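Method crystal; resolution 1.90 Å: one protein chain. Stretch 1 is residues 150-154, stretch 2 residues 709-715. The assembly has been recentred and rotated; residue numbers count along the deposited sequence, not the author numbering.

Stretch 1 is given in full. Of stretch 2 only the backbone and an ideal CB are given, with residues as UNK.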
# COMPACT_ATOMS: atom_id res chain seq x y z
N THR A 150 18.52 -6.61 3.39
CA THR A 150 19.01 -6.01 4.64
C THR A 150 19.07 -4.47 4.47
O THR A 150 19.68 -3.97 3.51
CB THR A 150 20.36 -6.60 5.08
OG1 THR A 150 20.20 -8.01 5.32
CG2 THR A 150 20.88 -5.98 6.38
N TYR A 151 18.39 -3.75 5.35
CA TYR A 151 18.45 -2.28 5.38
C TYR A 151 19.82 -1.85 5.81
O TYR A 151 20.27 -2.23 6.89
CB TYR A 151 17.43 -1.69 6.34
CG TYR A 151 16.00 -1.73 5.84
CD1 TYR A 151 15.64 -1.00 4.71
CD2 TYR A 151 15.01 -2.42 6.52
CE1 TYR A 151 14.36 -1.01 4.24
CE2 TYR A 151 13.68 -2.42 6.06
CZ TYR A 151 13.37 -1.67 4.94
OH TYR A 151 12.07 -1.68 4.46
N PRO A 152 20.51 -1.07 4.96
CA PRO A 152 21.87 -0.69 5.40
C PRO A 152 21.89 0.15 6.68
O PRO A 152 22.78 -0.09 7.47
CB PRO A 152 22.39 0.15 4.23
CG PRO A 152 21.67 -0.50 3.04
CD PRO A 152 20.27 -0.75 3.54
N ASP A 153 20.95 1.08 6.86
CA ASP A 153 21.01 2.09 7.89
C ASP A 153 21.09 1.46 9.30
O ASP A 153 21.91 1.87 10.11
CB ASP A 153 19.83 3.06 7.88
CG ASP A 153 18.45 2.41 7.59
OD1 ASP A 153 18.16 1.22 7.82
OD2 ASP A 153 17.55 3.17 7.19
N VAL A 154 20.21 0.51 9.57
CA VAL A 154 20.17 -0.14 10.89
C VAL A 154 20.31 -1.64 10.78
O VAL A 154 20.23 -2.34 11.79
CB VAL A 154 18.95 0.26 11.75
CG1 VAL A 154 18.95 1.77 11.97
CG2 VAL A 154 17.65 -0.22 11.05
N UNK A 709 21.39 12.12 8.74
CA UNK A 709 20.17 11.34 8.99
C UNK A 709 19.65 10.84 7.68
O UNK A 709 19.20 11.63 6.86
CB UNK A 709 19.10 12.16 9.71
N UNK A 710 19.79 9.53 7.46
CA UNK A 710 19.52 8.87 6.22
C UNK A 710 18.63 7.68 6.56
O UNK A 710 18.91 6.89 7.48
CB UNK A 710 20.81 8.45 5.50
N UNK A 711 17.55 7.57 5.82
CA UNK A 711 16.68 6.41 5.92
C UNK A 711 16.64 5.64 4.58
O UNK A 711 16.35 6.25 3.56
CB UNK A 711 15.27 6.84 6.33
N UNK A 712 16.87 4.32 4.60
CA UNK A 712 16.80 3.45 3.45
C UNK A 712 15.37 3.07 3.04
O UNK A 712 14.54 2.77 3.87
CB UNK A 712 17.60 2.18 3.74
N UNK A 713 15.14 3.07 1.74
CA UNK A 713 13.97 2.43 1.13
C UNK A 713 14.25 0.93 0.91
O UNK A 713 15.39 0.52 0.62
CB UNK A 713 13.61 3.11 -0.19
N UNK A 714 13.19 0.10 0.94
CA UNK A 714 13.44 -1.31 0.61
C UNK A 714 13.56 -1.51 -0.92
O UNK A 714 13.17 -0.60 -1.64
CB UNK A 714 12.32 -2.19 1.17
N UNK A 715 14.14 -2.61 -1.43
CA UNK A 715 14.53 -2.71 -2.85
C UNK A 715 13.99 -3.97 -3.60
O UNK A 715 14.31 -5.09 -3.21
CB UNK A 715 16.06 -2.70 -2.93

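Position 709 lies beyond the reach of stretch 1: no atom of that stretch comes within 5.5 Å of its ideal CB. With phi/psi of -96/109, almost any residue would fit, and the contact gives no basis for choosing. The deposited residue is Thr-709, with chi1 in the m well, and it makes no contact here.

At 710 the CA-to-CB bond points sideways, and again nothing of stretch 1 lies within 5.5 Å of the ideal CB. The extended backbone, -131/131, is one that beta-branched residues favour, but polar side chains are not excluded by stretch 1. Val-710 is found, chi1 t. Its part in the contact is played by the backbone, with O 4.0 Å from CB of Asp-153.

Position 711 is extended (-118/129) and its CB points away from stretch 1. The nearest atom to the ideal CB is OD2 of Asp-153, at 4.4 Å, so a carboxylate is close but not faced; long polar, basic or apolar side chains could all leave in this direction. The residue is Arg-711. Its side chain does not turn back into a salt bridge with Asp-153: the closest side-chain approach is CB to Asp-153 OD2, 4.5 Å, and NE and NH2 are hydrogen-bonded elsewhere in the structure.

Position 712 is the best determined. The CA of 712 and the CA of Tyr-151 are the nearest pair across the stretches, 6.3 Å apart, and the CB of 712 points toward stretch 1. The ideal CB lies 3.6 Å from Asp-153 OD2, 3.9 Å from Tyr-151 CD1 and 4.0 Å from Pro-152 CD, which argues for a compact side chain. The backbone N of 712 already engages Asp-153 OD2 at 2.9 Å, with an almost linear N-H...O angle of 178°. Stretch 1 also offers the amide N of Asp-153 as a donor, so a short acceptor, Asp or Asn, would suit; Ser or Thr could instead offer a hydroxyl to Asp-153 OD2, though it would hardly reach Asp-153 N. The proximity of a carboxylate counts against Asp on charge alone. Nevertheless Asp-712 is deposited, chi1 m. Its OD2 accepts a weak hydrogen bond from Asp-153 N (2.8 Å, 126°), and the two stretches thus exchange backbone-to-carboxylate bonds in both directions. Asp-712 OD2 and Asp-153 OD2, both acceptors, stand 3.4 Å apart and are not hydrogen-bonded to each other. Asp-712 CG also packs 3.4 Å from CD of Pro-152.

At 713 CB points away, with nothing of stretch 1 within 5.5 Å; the extended backbone, -84/151, accepts most residues, and stretch 1 leaves aromatic, aliphatic or polar side chains all possible. Phe-713 is deposited, chi1 m; its side chain comes no nearer to stretch 1 than 6.1 Å. Its backbone C lies near the plane of the Tyr-151 ring, at the edge, 3.9 Å from CE1.

At 714 CB points sideways, with the ideal CB 3.3 Å from Tyr-151 OH. That close OH calls for a compact side chain, apolar against the ring carbons or small and polar; phi/psi of -78/162 also permits proline. Pro-714 fills the place: CB is 3.3 Å from Tyr-151 OH and 3.9 Å from its CE1.

Position 715 (-128/121) is unconstrained by stretch 1, though beta-branched residues suit its backbone. Ile-715 is found, making no contact.

Stretch 2 (709-715) TVRDFPI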
# COMPACT_ATOMS: atom_id res chain seq x y z
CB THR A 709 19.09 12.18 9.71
OG1 THR A 709 19.69 12.61 10.92
CG2 THR A 709 17.89 11.33 10.03
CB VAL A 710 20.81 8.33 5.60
CG1 VAL A 710 20.55 8.09 4.16
CG2 VAL A 710 21.86 9.37 5.71
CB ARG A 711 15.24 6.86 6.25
CG ARG A 711 15.07 7.95 7.35
CD ARG A 711 15.67 7.43 8.62
NE ARG A 711 15.36 8.27 9.77
CZ ARG A 711 16.15 8.39 10.82
NH1 ARG A 711 17.33 7.77 10.83
NH2 ARG A 711 15.80 9.16 11.85
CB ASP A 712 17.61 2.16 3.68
CG ASP A 712 19.10 2.42 3.63
OD1 ASP A 712 19.57 2.66 2.50
OD2 ASP A 712 19.78 2.49 4.70
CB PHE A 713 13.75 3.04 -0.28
CG PHE A 713 13.13 4.40 -0.26
CD1 PHE A 713 13.90 5.54 -0.11
CD2 PHE A 713 11.77 4.54 -0.56
CE1 PHE A 713 13.29 6.81 -0.14
CE2 PHE A 713 11.15 5.77 -0.60
CZ PHE A 713 11.92 6.91 -0.40
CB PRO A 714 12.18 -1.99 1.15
CG PRO A 714 11.11 -0.95 1.02
CD PRO A 714 11.78 0.38 1.27
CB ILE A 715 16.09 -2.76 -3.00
CG1 ILE A 715 16.79 -1.73 -2.12
CG2 ILE A 715 16.48 -2.49 -4.44
CD1 ILE A 715 16.60 -0.37 -2.68
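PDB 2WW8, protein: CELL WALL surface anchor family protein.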